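Local structure of acetone carboxylase alpha subunit (Xanthobacter autotrophicus Py2, 5M45) at residues 390-394 against 758-762; 562-567 against 594-598. The protein is the alpha subunit of a carboxylase that assembles from several protein chains, and it belongs to the hydantoinase B/oxoprolinase family. All blocks are in the same frame, centred on the assembly; numbering follows the deposited sequence.

Contact 1: residues 390-394 against 758-762; sequences PDDRR and YSMDI
OD2 of Asp-392 is gripped by the backbone N of Met-760 at 3.1 Å and by NH2 of Arg-394 at 3.0 Å. The two donors reach it from opposite faces of the carboxylate. OD1 takes NE of Arg-394, on its syn side, and the backbone N of Arg-394, on its anti side; the latter bond closes an Asx turn. Arg-394 thus holds Asp-392 side-on as a salt bridge, and four N-H groups fix the rotation of the buried carboxylate. With CG anti to the backbone N (chi1 -167°), Asp-392 extends OD2 to the C-terminal loop. One residue on, N of Arg-393 donates to O of Met-760 at 2.9 Å. The extended side chains of Arg-393 and Met-760 then run side by side. The NH1 and NH2 groups of Arg-393 bind the carbonyls of Arg-225 and Val-224 of the second subunit, so this loop-to-loop contact is part of a subunit interface. On the other flank, a water joins O of Asp-391 to OG of Ser-759, whose side chain lies about 3 Å from a bound magnesium ion. SD of Met-760 meets the guanidinium edge of Arg-393 in plane, 3.6 Å from NE, in a weak hydrogen bond.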
# COMPACT_ATOMS: atom_id res chain seq x y z
N PRO A 390 2.30 -21.22 -2.86
CA PRO A 390 2.89 -20.89 -1.56
C PRO A 390 1.92 -20.95 -0.42
O PRO A 390 0.71 -20.79 -0.62
CB PRO A 390 3.42 -19.45 -1.73
CG PRO A 390 3.41 -19.19 -3.20
CD PRO A 390 2.35 -20.05 -3.80
N ASP A 391 2.45 -21.12 0.78
CA ASP A 391 1.67 -21.24 2.02
C ASP A 391 1.97 -20.12 3.02
O ASP A 391 1.84 -20.32 4.25
CB ASP A 391 1.93 -22.64 2.64
CG ASP A 391 3.42 -22.85 3.02
OD1 ASP A 391 4.31 -22.08 2.65
OD2 ASP A 391 3.72 -23.82 3.76
N ASP A 392 2.39 -18.94 2.52
CA ASP A 392 2.69 -17.80 3.39
C ASP A 392 2.18 -16.50 2.80
O ASP A 392 2.52 -16.15 1.67
CB ASP A 392 4.19 -17.68 3.70
CG ASP A 392 4.47 -16.71 4.84
OD1 ASP A 392 4.45 -15.47 4.64
OD2 ASP A 392 4.66 -17.18 5.99
N ARG A 393 1.41 -15.76 3.59
CA ARG A 393 0.73 -14.56 3.15
C ARG A 393 1.64 -13.35 2.98
O ARG A 393 1.15 -12.31 2.59
CB ARG A 393 -0.43 -14.20 4.10
CG ARG A 393 -0.05 -13.77 5.50
CD ARG A 393 -1.31 -13.56 6.34
NE ARG A 393 -1.04 -13.12 7.71
CZ ARG A 393 -0.80 -11.86 8.09
NH1 ARG A 393 -0.57 -11.60 9.37
NH2 ARG A 393 -0.78 -10.85 7.24
N ARG A 394 2.95 -13.48 3.25
CA ARG A 394 3.91 -12.37 3.08
C ARG A 394 4.64 -12.32 1.75
O ARG A 394 5.40 -11.39 1.54
CB ARG A 394 4.97 -12.38 4.20
CG ARG A 394 4.38 -12.12 5.59
CD ARG A 394 5.38 -12.41 6.70
NE ARG A 394 5.72 -13.81 6.70
CZ ARG A 394 6.69 -14.37 7.40
NH1 ARG A 394 7.48 -13.64 8.20
NH2 ARG A 394 6.91 -15.67 7.28
N TYR A 758 8.44 -22.24 9.46
CA TYR A 758 7.31 -21.44 9.92
C TYR A 758 6.69 -20.64 8.77
O TYR A 758 7.38 -19.87 8.10
CB TYR A 758 7.75 -20.52 11.06
CG TYR A 758 8.10 -21.31 12.29
CD1 TYR A 758 9.39 -21.84 12.49
CD2 TYR A 758 7.11 -21.62 13.24
CE1 TYR A 758 9.68 -22.63 13.61
CE2 TYR A 758 7.40 -22.38 14.34
CZ TYR A 758 8.68 -22.88 14.52
OH TYR A 758 8.92 -23.58 15.67
N SER A 759 5.39 -20.85 8.56
CA SER A 759 4.63 -20.14 7.52
C SER A 759 3.15 -19.98 7.95
O SER A 759 2.64 -20.78 8.72
CB SER A 759 4.75 -20.90 6.19
OG SER A 759 4.28 -22.22 6.37
N MET A 760 2.50 -18.93 7.47
CA MET A 760 1.10 -18.65 7.80
C MET A 760 0.34 -18.31 6.51
O MET A 760 0.58 -17.26 5.90
CB MET A 760 1.03 -17.51 8.81
CG MET A 760 -0.35 -17.19 9.37
SD MET A 760 -0.43 -15.58 10.29
CE MET A 760 -2.01 -15.82 11.11
N ASP A 761 -0.56 -19.20 6.11
CA ASP A 761 -1.35 -19.04 4.89
C ASP A 761 -2.46 -17.98 5.02
O ASP A 761 -2.97 -17.74 6.11
CB ASP A 761 -1.96 -20.40 4.48
CG ASP A 761 -2.57 -20.36 3.08
OD1 ASP A 761 -1.80 -20.30 2.10
OD2 ASP A 761 -3.84 -20.33 2.95
N ILE A 762 -2.82 -17.34 3.91
CA ILE A 762 -3.92 -16.36 3.89
C ILE A 762 -5.25 -16.93 4.42
O ILE A 762 -6.02 -16.20 5.03
CB ILE A 762 -4.09 -15.70 2.50
CG1 ILE A 762 -5.04 -14.49 2.57
CG2 ILE A 762 -4.59 -16.69 1.45
CD1 ILE A 762 -4.62 -13.40 3.53
O HOH W 1 1.17 -22.34 6.16
O HOH W 2 9.18 -17.20 8.87

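Contact 2: residues 562-567 against 594-598; sequences AHKTNL and LPDAQ
His-563 and Gln-598 form an antiparallel hydrogen-bonded pair, where strands 559-563 and 598-602 meet at the margin of a five-stranded sheet. N of His-563 donates to O of Gln-598 at 2.9 Å, almost straight at 177°. N of Gln-598 returns a bond to O of His-563 at 3.0 Å. A type I turn from Leu-594 to Ala-597 leads into strand 598-602. After strand 559-563, Thr-565 makes an ST turn, its OG1 accepting from N of Leu-567 just as helix 567-573 starts and bonding also to O of Tyr-615. The tightly packed part is apolar. CD2 of Leu-594 meets CD2 of Leu-567 at 4.2 Å, the two side chains crossing at a slant, while its CD1 touches CB of Ala-562. Leu-617 of the neighbouring strand and Pro-578 pack on Leu-594 too. CB of Ala-597 fits against O of His-563 and CA of Thr-565.

The loose side is wet. Asn-566 and Asp-596 are exposed and lie alongside each other, amide and carboxylate planes 61° apart. A water bridges ND2 of Asn-566 to OD2 of Asp-596, and a second water links O of Thr-565 to N of Asp-596. At the other end, the buried His-563 ring is held by Glu-610 at NE2 and Asp-616 at ND1. Beside it runs the exposed Gln-598 side chain, bent at chi2 (-142°), with OE1 3.4 Å from CD2 of His-563.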
# COMPACT_ATOMS: atom_id res chain seq x y z
N ALA A 562 27.16 2.06 -18.50
CA ALA A 562 28.32 2.97 -18.42
C ALA A 562 27.95 4.34 -17.82
O ALA A 562 27.02 4.98 -18.27
CB ALA A 562 28.97 3.13 -19.81
N HIS A 563 28.70 4.75 -16.79
CA HIS A 563 28.53 6.03 -16.09
C HIS A 563 29.71 6.96 -16.36
O HIS A 563 30.80 6.49 -16.72
CB HIS A 563 28.40 5.82 -14.59
CG HIS A 563 27.23 4.97 -14.20
ND1 HIS A 563 25.93 5.38 -14.37
CD2 HIS A 563 27.16 3.73 -13.65
CE1 HIS A 563 25.11 4.43 -13.96
NE2 HIS A 563 25.83 3.43 -13.48
N LYS A 564 29.51 8.27 -16.19
CA LYS A 564 30.54 9.29 -16.41
C LYS A 564 31.27 9.08 -17.73
O LYS A 564 32.51 9.04 -17.78
CB LYS A 564 31.55 9.26 -15.26
CG LYS A 564 30.94 9.45 -13.89
CD LYS A 564 31.89 8.84 -12.84
CE LYS A 564 31.84 9.56 -11.49
NZ LYS A 564 30.50 10.08 -11.09
N THR A 565 30.48 8.94 -18.78
CA THR A 565 30.96 8.54 -20.11
C THR A 565 31.79 9.60 -20.83
O THR A 565 32.57 9.26 -21.74
CB THR A 565 29.77 8.20 -21.04
OG1 THR A 565 28.94 9.35 -21.19
CG2 THR A 565 28.96 7.03 -20.47
N ASN A 566 31.58 10.87 -20.47
CA ASN A 566 32.14 12.03 -21.20
C ASN A 566 31.57 12.16 -22.63
O ASN A 566 32.18 12.81 -23.49
CB ASN A 566 33.68 11.98 -21.20
CG ASN A 566 34.33 13.34 -21.51
OD1 ASN A 566 33.85 14.39 -21.09
ND2 ASN A 566 35.43 13.30 -22.26
N LEU A 567 30.40 11.57 -22.90
CA LEU A 567 29.86 11.57 -24.27
C LEU A 567 29.51 12.97 -24.80
O LEU A 567 29.57 13.18 -25.98
CB LEU A 567 28.68 10.60 -24.44
CG LEU A 567 29.11 9.15 -24.76
CD1 LEU A 567 27.95 8.18 -24.52
CD2 LEU A 567 29.65 9.05 -26.20
N LEU A 594 35.36 4.72 -24.61
CA LEU A 594 34.96 5.43 -23.41
C LEU A 594 36.05 5.30 -22.33
O LEU A 594 35.80 4.73 -21.27
CB LEU A 594 33.64 4.86 -22.88
CG LEU A 594 32.45 4.83 -23.85
CD1 LEU A 594 31.26 4.12 -23.22
CD2 LEU A 594 32.03 6.23 -24.29
N PRO A 595 37.26 5.85 -22.61
CA PRO A 595 38.39 5.68 -21.68
C PRO A 595 38.16 6.26 -20.27
O PRO A 595 38.81 5.83 -19.35
CB PRO A 595 39.55 6.40 -22.40
CG PRO A 595 38.88 7.42 -23.28
CD PRO A 595 37.61 6.73 -23.73
N ASP A 596 37.26 7.24 -20.11
CA ASP A 596 37.01 7.84 -18.77
C ASP A 596 35.81 7.22 -18.02
O ASP A 596 35.55 7.59 -16.89
CB ASP A 596 36.83 9.35 -18.88
CG ASP A 596 38.07 10.05 -19.48
OD1 ASP A 596 39.20 9.75 -19.07
OD2 ASP A 596 37.94 10.91 -20.38
N ALA A 597 35.07 6.31 -18.64
CA ALA A 597 33.83 5.82 -18.05
C ALA A 597 34.02 4.79 -16.93
O ALA A 597 35.01 4.06 -16.91
CB ALA A 597 32.94 5.23 -19.13
N GLN A 598 33.06 4.73 -16.01
CA GLN A 598 32.89 3.61 -15.09
C GLN A 598 31.96 2.61 -15.79
O GLN A 598 30.77 2.89 -15.94
CB GLN A 598 32.27 4.08 -13.76
CG GLN A 598 32.21 2.97 -12.71
CD GLN A 598 30.94 2.89 -11.77
OE1 GLN A 598 29.98 3.70 -11.77
NE2 GLN A 598 30.98 1.87 -10.91
O HOH W 3 35.18 8.35 -21.92
O HOH W 4 36.84 10.65 -22.71

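The two contacts lie far apart in one chain, with centres 46 Å apart and nearest atoms about 29 Å apart. They share no sheet or helix. In sequence the order is 390-394, 562-567, 594-598, 758-762, so both segments of contact 2 fall between those of contact 1. Contact 1 is long-range: it brings the C-terminal loop back to the loop ahead of helix 401-422, beside a second subunit. Contact 2 is local. It closes a 26-residue connection holding helix 567-573 and joins two neighbouring strands, and no other chain touches it. One therefore places part of the C-terminal loop at a subunit interface, and the other finishes a sheet margin.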